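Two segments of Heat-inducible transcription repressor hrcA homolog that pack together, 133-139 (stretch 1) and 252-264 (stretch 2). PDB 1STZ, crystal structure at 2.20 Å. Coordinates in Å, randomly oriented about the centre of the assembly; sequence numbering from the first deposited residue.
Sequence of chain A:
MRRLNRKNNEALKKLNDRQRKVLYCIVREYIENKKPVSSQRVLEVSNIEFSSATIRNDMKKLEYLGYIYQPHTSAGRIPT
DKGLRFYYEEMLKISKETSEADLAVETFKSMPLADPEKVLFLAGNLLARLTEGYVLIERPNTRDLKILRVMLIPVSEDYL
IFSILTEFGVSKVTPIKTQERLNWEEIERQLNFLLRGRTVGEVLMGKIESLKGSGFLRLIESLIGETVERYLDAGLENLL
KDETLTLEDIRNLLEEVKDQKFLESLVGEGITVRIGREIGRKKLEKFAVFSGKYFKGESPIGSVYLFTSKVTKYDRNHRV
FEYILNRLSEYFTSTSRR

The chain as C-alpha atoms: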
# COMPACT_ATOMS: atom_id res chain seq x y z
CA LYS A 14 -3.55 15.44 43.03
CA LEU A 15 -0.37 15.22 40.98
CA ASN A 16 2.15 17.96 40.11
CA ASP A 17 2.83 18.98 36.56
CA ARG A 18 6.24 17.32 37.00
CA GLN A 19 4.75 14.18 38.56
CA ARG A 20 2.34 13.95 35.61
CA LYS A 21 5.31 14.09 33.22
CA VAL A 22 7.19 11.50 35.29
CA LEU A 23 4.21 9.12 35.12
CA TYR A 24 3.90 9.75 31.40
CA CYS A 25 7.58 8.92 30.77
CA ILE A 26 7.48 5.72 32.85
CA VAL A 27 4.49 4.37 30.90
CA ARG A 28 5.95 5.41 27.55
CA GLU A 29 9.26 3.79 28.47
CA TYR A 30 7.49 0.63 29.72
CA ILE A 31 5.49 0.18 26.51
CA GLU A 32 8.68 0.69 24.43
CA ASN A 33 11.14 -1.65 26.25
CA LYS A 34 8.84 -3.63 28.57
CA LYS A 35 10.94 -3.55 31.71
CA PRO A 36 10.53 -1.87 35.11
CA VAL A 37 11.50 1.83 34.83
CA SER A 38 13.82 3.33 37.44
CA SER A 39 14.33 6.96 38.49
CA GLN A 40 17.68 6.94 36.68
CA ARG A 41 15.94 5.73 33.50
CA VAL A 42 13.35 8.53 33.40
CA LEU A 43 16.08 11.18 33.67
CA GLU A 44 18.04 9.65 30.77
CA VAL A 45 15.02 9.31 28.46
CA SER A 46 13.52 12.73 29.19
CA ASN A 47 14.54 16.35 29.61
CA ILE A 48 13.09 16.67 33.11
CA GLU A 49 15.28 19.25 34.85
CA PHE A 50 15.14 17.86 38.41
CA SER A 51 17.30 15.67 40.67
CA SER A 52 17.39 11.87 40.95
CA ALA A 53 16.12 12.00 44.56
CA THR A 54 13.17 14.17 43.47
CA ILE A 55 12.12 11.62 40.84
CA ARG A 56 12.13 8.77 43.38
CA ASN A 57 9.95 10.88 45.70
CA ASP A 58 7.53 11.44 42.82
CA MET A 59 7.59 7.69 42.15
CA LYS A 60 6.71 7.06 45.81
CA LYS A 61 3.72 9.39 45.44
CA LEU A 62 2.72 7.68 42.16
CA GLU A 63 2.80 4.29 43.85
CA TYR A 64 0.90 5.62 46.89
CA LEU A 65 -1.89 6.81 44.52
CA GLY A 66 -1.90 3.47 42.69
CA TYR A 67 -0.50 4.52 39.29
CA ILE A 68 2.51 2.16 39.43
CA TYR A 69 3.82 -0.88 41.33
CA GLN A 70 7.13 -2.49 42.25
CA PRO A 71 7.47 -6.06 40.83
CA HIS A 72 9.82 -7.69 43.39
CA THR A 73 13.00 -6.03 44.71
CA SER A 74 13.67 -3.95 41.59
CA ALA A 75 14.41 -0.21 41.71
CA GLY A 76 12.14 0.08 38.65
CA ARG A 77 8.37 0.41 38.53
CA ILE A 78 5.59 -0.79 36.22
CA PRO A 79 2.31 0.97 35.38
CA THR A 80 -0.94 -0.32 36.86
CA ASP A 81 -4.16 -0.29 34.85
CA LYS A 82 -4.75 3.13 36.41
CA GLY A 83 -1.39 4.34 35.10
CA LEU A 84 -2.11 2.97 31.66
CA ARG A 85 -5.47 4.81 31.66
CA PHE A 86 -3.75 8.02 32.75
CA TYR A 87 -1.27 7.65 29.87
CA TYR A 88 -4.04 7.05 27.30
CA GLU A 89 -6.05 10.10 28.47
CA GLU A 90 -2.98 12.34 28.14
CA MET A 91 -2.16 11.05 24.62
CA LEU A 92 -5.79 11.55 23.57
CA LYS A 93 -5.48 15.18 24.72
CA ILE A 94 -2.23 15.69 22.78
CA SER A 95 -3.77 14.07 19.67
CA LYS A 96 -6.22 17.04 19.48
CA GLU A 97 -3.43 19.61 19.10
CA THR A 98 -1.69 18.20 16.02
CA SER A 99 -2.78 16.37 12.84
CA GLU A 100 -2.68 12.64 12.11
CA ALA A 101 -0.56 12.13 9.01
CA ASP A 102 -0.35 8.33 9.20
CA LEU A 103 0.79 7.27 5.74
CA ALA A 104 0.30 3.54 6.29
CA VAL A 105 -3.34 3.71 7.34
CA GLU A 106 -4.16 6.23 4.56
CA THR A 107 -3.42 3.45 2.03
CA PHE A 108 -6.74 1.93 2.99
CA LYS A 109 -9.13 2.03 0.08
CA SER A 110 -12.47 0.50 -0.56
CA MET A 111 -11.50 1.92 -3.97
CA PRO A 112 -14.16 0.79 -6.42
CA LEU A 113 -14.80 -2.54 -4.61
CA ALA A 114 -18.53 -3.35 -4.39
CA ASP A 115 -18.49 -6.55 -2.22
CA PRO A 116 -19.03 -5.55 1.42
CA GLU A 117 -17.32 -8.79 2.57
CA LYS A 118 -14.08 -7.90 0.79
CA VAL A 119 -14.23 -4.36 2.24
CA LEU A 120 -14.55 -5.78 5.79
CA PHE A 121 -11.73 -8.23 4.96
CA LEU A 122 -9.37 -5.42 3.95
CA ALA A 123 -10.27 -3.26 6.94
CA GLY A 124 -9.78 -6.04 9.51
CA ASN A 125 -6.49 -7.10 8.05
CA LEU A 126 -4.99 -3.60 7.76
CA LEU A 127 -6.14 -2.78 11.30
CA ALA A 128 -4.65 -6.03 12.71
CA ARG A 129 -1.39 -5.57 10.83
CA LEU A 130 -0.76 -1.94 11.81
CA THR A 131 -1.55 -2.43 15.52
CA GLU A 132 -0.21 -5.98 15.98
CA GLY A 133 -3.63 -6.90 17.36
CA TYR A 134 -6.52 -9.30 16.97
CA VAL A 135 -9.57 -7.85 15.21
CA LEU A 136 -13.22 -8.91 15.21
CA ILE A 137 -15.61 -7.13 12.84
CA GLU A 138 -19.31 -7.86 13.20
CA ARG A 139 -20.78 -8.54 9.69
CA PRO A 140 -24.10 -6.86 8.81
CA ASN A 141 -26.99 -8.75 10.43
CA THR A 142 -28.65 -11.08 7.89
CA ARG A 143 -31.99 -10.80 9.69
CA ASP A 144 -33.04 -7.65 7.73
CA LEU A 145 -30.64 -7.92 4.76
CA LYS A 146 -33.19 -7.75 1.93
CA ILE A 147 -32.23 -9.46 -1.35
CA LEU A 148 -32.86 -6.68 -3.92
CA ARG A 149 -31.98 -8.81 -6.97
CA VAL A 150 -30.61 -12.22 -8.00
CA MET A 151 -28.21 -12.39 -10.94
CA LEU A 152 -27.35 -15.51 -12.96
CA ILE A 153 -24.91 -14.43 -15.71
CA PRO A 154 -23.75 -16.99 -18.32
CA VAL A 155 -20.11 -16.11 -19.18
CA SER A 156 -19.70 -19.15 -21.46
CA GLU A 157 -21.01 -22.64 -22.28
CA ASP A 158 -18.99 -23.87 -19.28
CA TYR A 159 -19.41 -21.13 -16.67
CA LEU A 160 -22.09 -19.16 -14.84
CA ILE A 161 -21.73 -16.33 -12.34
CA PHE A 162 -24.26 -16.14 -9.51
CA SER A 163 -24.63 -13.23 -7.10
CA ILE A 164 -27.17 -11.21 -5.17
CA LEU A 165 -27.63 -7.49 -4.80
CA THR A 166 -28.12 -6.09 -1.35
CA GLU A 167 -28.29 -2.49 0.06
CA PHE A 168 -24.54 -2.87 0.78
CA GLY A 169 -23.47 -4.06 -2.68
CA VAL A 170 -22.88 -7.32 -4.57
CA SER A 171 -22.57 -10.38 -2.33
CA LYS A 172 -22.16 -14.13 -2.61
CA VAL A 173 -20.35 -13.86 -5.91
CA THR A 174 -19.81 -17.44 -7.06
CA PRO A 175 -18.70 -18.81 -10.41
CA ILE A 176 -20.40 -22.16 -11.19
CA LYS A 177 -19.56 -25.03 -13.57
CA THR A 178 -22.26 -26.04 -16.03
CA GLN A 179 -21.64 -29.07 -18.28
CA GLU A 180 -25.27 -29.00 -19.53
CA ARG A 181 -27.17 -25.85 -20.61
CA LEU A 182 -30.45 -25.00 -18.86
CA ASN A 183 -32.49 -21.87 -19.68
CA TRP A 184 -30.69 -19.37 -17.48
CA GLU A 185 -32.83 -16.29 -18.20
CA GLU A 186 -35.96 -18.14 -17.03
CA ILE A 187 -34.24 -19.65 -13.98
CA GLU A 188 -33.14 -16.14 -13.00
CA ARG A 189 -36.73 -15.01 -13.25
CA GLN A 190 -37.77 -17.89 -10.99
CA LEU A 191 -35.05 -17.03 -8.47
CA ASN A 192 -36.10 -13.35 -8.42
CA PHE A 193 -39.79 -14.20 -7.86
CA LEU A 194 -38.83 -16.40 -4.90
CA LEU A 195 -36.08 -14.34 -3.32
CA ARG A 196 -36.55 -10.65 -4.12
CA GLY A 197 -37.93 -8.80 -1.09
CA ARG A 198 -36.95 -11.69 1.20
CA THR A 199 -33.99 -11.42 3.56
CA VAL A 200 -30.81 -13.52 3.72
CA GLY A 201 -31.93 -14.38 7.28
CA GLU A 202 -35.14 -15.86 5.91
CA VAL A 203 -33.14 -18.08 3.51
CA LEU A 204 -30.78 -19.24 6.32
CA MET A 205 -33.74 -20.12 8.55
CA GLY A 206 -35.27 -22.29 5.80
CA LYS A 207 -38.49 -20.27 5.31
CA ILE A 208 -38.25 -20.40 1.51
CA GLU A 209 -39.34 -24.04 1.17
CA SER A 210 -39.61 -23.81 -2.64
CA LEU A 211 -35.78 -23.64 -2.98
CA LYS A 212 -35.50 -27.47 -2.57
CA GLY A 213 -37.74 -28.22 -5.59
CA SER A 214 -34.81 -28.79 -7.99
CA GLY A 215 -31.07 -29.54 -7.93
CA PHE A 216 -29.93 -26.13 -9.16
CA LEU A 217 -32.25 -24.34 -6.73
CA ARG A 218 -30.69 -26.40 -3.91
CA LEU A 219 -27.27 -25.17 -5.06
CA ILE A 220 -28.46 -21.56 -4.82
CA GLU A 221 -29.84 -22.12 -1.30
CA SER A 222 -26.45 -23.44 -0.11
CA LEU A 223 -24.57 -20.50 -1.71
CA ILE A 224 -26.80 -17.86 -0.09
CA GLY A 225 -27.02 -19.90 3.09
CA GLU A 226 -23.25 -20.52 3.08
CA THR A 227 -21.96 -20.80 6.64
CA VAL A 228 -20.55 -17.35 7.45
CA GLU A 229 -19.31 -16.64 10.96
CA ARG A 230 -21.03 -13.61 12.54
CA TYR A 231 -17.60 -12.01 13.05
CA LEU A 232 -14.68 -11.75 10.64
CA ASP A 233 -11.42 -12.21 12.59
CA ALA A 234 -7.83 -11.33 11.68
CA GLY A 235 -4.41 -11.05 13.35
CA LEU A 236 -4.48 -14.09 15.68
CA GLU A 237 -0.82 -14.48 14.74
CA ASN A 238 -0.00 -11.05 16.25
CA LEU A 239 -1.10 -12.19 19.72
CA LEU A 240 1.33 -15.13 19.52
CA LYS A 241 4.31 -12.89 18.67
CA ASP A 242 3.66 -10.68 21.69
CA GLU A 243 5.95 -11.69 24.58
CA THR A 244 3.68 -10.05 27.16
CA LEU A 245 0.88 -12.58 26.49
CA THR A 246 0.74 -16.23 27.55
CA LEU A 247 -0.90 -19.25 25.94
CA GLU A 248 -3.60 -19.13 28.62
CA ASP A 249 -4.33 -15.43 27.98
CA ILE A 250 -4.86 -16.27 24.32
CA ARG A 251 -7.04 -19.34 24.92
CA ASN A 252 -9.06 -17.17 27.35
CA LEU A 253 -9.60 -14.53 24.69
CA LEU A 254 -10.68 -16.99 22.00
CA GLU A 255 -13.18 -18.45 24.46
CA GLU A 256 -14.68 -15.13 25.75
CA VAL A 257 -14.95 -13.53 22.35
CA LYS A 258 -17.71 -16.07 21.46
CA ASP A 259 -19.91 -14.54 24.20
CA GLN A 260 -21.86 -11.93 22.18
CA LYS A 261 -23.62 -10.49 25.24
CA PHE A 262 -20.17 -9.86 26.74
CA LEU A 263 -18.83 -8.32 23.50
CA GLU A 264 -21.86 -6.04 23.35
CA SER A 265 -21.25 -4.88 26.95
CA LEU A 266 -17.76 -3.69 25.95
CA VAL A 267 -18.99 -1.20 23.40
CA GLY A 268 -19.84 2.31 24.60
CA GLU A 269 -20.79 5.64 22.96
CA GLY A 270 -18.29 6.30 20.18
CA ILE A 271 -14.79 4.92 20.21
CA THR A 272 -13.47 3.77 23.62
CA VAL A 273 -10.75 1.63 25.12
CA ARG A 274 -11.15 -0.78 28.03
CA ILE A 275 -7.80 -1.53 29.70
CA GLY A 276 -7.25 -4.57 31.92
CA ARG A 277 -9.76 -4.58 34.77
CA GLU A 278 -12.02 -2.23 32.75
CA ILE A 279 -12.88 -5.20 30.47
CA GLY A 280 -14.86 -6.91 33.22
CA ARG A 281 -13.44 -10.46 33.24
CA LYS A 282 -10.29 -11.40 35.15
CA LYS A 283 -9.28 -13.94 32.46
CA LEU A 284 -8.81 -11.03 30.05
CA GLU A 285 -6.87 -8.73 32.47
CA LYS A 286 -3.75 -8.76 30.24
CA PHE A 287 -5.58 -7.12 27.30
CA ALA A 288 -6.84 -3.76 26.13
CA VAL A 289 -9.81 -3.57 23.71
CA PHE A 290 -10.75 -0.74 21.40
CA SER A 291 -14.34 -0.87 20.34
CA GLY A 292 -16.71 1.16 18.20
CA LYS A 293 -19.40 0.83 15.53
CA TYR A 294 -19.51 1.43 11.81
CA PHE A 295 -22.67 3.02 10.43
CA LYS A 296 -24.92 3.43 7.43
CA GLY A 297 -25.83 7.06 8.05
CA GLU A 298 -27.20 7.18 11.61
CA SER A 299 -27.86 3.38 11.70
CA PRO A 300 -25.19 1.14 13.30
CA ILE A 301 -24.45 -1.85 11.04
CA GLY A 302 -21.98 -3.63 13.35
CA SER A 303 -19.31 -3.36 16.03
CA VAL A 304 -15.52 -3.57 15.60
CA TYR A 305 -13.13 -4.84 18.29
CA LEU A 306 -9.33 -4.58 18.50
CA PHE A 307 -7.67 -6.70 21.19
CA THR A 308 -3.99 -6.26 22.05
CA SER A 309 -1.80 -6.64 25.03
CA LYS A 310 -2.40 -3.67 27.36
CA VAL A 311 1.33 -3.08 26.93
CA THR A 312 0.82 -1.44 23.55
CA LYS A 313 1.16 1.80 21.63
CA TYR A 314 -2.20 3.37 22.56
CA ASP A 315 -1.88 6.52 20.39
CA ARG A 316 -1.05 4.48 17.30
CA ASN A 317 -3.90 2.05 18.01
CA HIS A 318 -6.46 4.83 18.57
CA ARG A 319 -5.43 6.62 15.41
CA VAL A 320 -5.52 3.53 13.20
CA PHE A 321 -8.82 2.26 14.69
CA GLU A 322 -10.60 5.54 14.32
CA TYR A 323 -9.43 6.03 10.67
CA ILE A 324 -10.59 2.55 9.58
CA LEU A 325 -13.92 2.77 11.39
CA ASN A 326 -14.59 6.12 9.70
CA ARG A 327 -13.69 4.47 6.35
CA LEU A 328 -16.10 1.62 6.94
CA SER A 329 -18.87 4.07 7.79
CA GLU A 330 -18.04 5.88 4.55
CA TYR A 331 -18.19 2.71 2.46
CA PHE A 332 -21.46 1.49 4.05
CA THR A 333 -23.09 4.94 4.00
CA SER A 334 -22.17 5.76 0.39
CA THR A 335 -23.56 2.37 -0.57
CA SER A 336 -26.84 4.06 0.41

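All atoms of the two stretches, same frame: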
# COMPACT_ATOMS: atom_id res chain seq x y z
N GLY A 133 -2.52 -6.41 16.55
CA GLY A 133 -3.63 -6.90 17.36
C GLY A 133 -4.47 -7.98 16.70
O GLY A 133 -4.17 -8.47 15.60
N TYR A 134 -5.51 -8.36 17.42
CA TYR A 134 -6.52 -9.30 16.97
C TYR A 134 -7.80 -8.52 16.77
O TYR A 134 -8.27 -7.88 17.69
CB TYR A 134 -6.78 -10.35 18.05
CG TYR A 134 -7.79 -11.44 17.71
CD1 TYR A 134 -8.95 -11.60 18.44
CD2 TYR A 134 -7.55 -12.34 16.69
CE1 TYR A 134 -9.86 -12.63 18.16
CE2 TYR A 134 -8.46 -13.36 16.39
CZ TYR A 134 -9.61 -13.49 17.13
OH TYR A 134 -10.51 -14.49 16.85
N VAL A 135 -8.37 -8.59 15.57
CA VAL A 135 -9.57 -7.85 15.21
C VAL A 135 -10.78 -8.75 14.98
O VAL A 135 -10.68 -9.79 14.34
CB VAL A 135 -9.30 -7.02 13.95
CG1 VAL A 135 -10.58 -6.35 13.43
CG2 VAL A 135 -8.24 -6.00 14.23
N LEU A 136 -11.92 -8.35 15.56
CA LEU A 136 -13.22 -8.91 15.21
C LEU A 136 -14.06 -7.79 14.62
O LEU A 136 -14.15 -6.72 15.21
CB LEU A 136 -13.95 -9.45 16.43
CG LEU A 136 -13.31 -10.62 17.17
CD1 LEU A 136 -14.23 -11.00 18.31
CD2 LEU A 136 -13.03 -11.84 16.30
N ILE A 137 -14.62 -8.02 13.44
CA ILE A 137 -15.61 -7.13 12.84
C ILE A 137 -16.93 -7.89 12.71
O ILE A 137 -17.00 -8.90 12.04
CB ILE A 137 -15.17 -6.65 11.45
CG1 ILE A 137 -13.80 -5.96 11.53
CG2 ILE A 137 -16.22 -5.71 10.85
CD1 ILE A 137 -13.34 -5.35 10.25
N GLU A 138 -17.96 -7.37 13.35
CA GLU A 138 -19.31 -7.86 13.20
C GLU A 138 -19.83 -7.58 11.76
O GLU A 138 -19.92 -6.42 11.37
CB GLU A 138 -20.20 -7.21 14.24
CG GLU A 138 -21.50 -7.94 14.50
CD GLU A 138 -22.36 -7.27 15.55
OE1 GLU A 138 -22.21 -6.05 15.81
OE2 GLU A 138 -23.23 -7.97 16.12
N ARG A 139 -20.15 -8.64 11.01
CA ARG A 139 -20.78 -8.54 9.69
C ARG A 139 -22.20 -7.97 9.80
O ARG A 139 -22.84 -8.10 10.84
CB ARG A 139 -20.83 -9.92 9.00
CG ARG A 139 -19.48 -10.55 8.75
CD ARG A 139 -19.52 -11.86 7.97
NE ARG A 139 -18.21 -12.21 7.43
CZ ARG A 139 -17.32 -13.04 7.97
NH1 ARG A 139 -17.53 -13.65 9.14
NH2 ARG A 139 -16.17 -13.26 7.34
N ASN A 252 -7.97 -17.88 26.65
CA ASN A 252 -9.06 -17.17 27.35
C ASN A 252 -9.77 -16.20 26.42
O ASN A 252 -10.98 -16.11 26.44
CB ASN A 252 -8.57 -16.42 28.59
CG ASN A 252 -8.19 -17.36 29.72
OD1 ASN A 252 -8.65 -18.49 29.78
ND2 ASN A 252 -7.34 -16.88 30.64
N LEU A 253 -9.02 -15.50 25.60
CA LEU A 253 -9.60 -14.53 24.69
C LEU A 253 -10.50 -15.23 23.67
O LEU A 253 -11.64 -14.81 23.45
CB LEU A 253 -8.51 -13.77 23.97
CG LEU A 253 -8.72 -12.33 23.46
CD1 LEU A 253 -8.41 -12.26 22.03
CD2 LEU A 253 -10.07 -11.73 23.77
N LEU A 254 -9.97 -16.30 23.07
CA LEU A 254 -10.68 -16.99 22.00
C LEU A 254 -11.98 -17.57 22.55
O LEU A 254 -12.98 -17.57 21.87
CB LEU A 254 -9.82 -18.10 21.41
CG LEU A 254 -8.62 -17.55 20.63
CD1 LEU A 254 -7.64 -18.67 20.26
CD2 LEU A 254 -9.08 -16.79 19.39
N GLU A 255 -11.97 -18.01 23.79
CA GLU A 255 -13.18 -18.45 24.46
C GLU A 255 -14.20 -17.30 24.73
O GLU A 255 -15.38 -17.46 24.43
CB GLU A 255 -12.84 -19.20 25.75
CG GLU A 255 -13.67 -20.44 25.99
CD GLU A 255 -13.09 -21.73 25.37
OE1 GLU A 255 -12.29 -22.42 26.08
OE2 GLU A 255 -13.45 -22.07 24.20
N GLU A 256 -13.76 -16.17 25.26
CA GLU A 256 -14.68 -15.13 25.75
C GLU A 256 -15.32 -14.32 24.63
O GLU A 256 -16.42 -13.82 24.75
CB GLU A 256 -13.96 -14.19 26.71
CG GLU A 256 -13.50 -14.88 27.99
CD GLU A 256 -14.63 -15.57 28.74
OE1 GLU A 256 -15.63 -14.90 29.03
OE2 GLU A 256 -14.52 -16.78 29.03
N VAL A 257 -14.56 -14.19 23.56
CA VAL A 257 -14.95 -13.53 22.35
C VAL A 257 -16.19 -14.15 21.65
O VAL A 257 -16.83 -13.48 20.83
CB VAL A 257 -13.68 -13.52 21.45
CG1 VAL A 257 -13.91 -14.00 20.07
CG2 VAL A 257 -12.97 -12.17 21.55
N LYS A 258 -16.49 -15.42 21.95
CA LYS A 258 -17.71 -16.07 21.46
C LYS A 258 -18.97 -15.63 22.21
O LYS A 258 -20.09 -15.91 21.76
CB LYS A 258 -17.60 -17.60 21.60
CG LYS A 258 -16.44 -18.27 20.82
CD LYS A 258 -16.26 -19.73 21.27
CE LYS A 258 -14.90 -20.30 20.87
NZ LYS A 258 -14.72 -20.36 19.35
N ASP A 259 -18.80 -15.02 23.38
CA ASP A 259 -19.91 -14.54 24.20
C ASP A 259 -20.37 -13.18 23.66
O ASP A 259 -19.78 -12.14 24.00
CB ASP A 259 -19.46 -14.45 25.67
CG ASP A 259 -20.62 -14.19 26.63
OD1 ASP A 259 -20.49 -14.58 27.82
OD2 ASP A 259 -21.68 -13.61 26.31
N GLN A 260 -21.41 -13.17 22.82
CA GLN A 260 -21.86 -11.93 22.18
C GLN A 260 -22.40 -10.89 23.16
O GLN A 260 -22.15 -9.71 23.00
CB GLN A 260 -22.89 -12.15 21.07
CG GLN A 260 -22.85 -10.99 20.08
CD GLN A 260 -24.01 -10.93 19.14
OE1 GLN A 260 -25.15 -11.29 19.49
NE2 GLN A 260 -23.75 -10.47 17.92
N LYS A 261 -23.13 -11.34 24.16
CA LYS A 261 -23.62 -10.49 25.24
C LYS A 261 -22.46 -9.75 25.93
O LYS A 261 -22.55 -8.57 26.18
CB LYS A 261 -24.39 -11.33 26.25
CG LYS A 261 -25.64 -10.67 26.82
CD LYS A 261 -26.90 -10.98 26.01
CE LYS A 261 -28.07 -11.43 26.90
NZ LYS A 261 -27.86 -12.75 27.57
N PHE A 262 -21.38 -10.47 26.22
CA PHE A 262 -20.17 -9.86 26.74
C PHE A 262 -19.54 -8.88 25.75
O PHE A 262 -19.20 -7.76 26.12
CB PHE A 262 -19.16 -10.94 27.16
CG PHE A 262 -17.83 -10.39 27.51
CD1 PHE A 262 -17.67 -9.62 28.67
CD2 PHE A 262 -16.74 -10.63 26.71
CE1 PHE A 262 -16.42 -9.10 29.00
CE2 PHE A 262 -15.50 -10.10 27.02
CZ PHE A 262 -15.34 -9.35 28.18
N LEU A 263 -19.39 -9.25 24.48
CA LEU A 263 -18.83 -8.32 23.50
C LEU A 263 -19.65 -7.05 23.40
O LEU A 263 -19.09 -5.95 23.28
CB LEU A 263 -18.73 -8.94 22.10
CG LEU A 263 -17.60 -9.92 21.81
CD1 LEU A 263 -17.65 -10.30 20.32
CD2 LEU A 263 -16.24 -9.32 22.16
N GLU A 264 -20.97 -7.19 23.45
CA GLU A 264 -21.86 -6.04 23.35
C GLU A 264 -21.71 -5.10 24.55
O GLU A 264 -21.85 -3.89 24.39
CB GLU A 264 -23.34 -6.49 23.19
CG GLU A 264 -23.67 -6.94 21.77
CD GLU A 264 -25.09 -7.46 21.58
OE1 GLU A 264 -25.88 -7.50 22.55
OE2 GLU A 264 -25.43 -7.84 20.42

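A helix, a turn and the start of a second helix lie over one side of a short strand, and the strand's alternation sets the rule of the contact. Tyr 134, Leu 136 and Glu 138 direct their CA-to-CB bonds toward stretch 2, while Val 135 and Ile 137 stay out of reach. Both stretches run the same way: Tyr 134 lies nearest Leu 253, Leu 136 nearest Val 257 and Glu 138 nearest Gln 260, with CA atoms 8.7 to 10.2 Å apart, a spacing that leaves the side chains to do the joining. No hydrogen bond crosses the interface.

Stretch 2 opens in a helix, where Leu 253 and Leu 254 share the Tyr 134 ring. Leu 253 CD1 sits 3.7 Å from Tyr 134 CD1; Leu 254 leaves its backbone sideways, yet its end comes nearer, bringing CD2 to 4.0 Å from Tyr 134 CZ. Both methyls approach the ring obliquely, and the contact is apolar, carbon against carbon.

Val 257, whose backbone N still bonds to Leu 253 O, points toward the strand and places CG1 3.5 Å from Leu 136 CD1, a tight methyl contact. Val 257 is already inside the type I turn from Glu 256 to Asp 259, closed by Asp 259 N to Glu 256 O at 3.0 Å. Lys 258 points away from the strand, and Asp 259 caps the next helix, its OD2 accepting from Phe 262 N at 3.2 Å.

Within that helix, Gln 260 NE2 comes 3.1 Å from Glu 138 OE2, but the angle is too poor for a hydrogen bond. One helical turn on from the cap, Leu 263 returns to the apolar row, its CD1 4.0 Å from Leu 136 CD1. Leu 136 thus meets one residue within the turn and one in the helix after it.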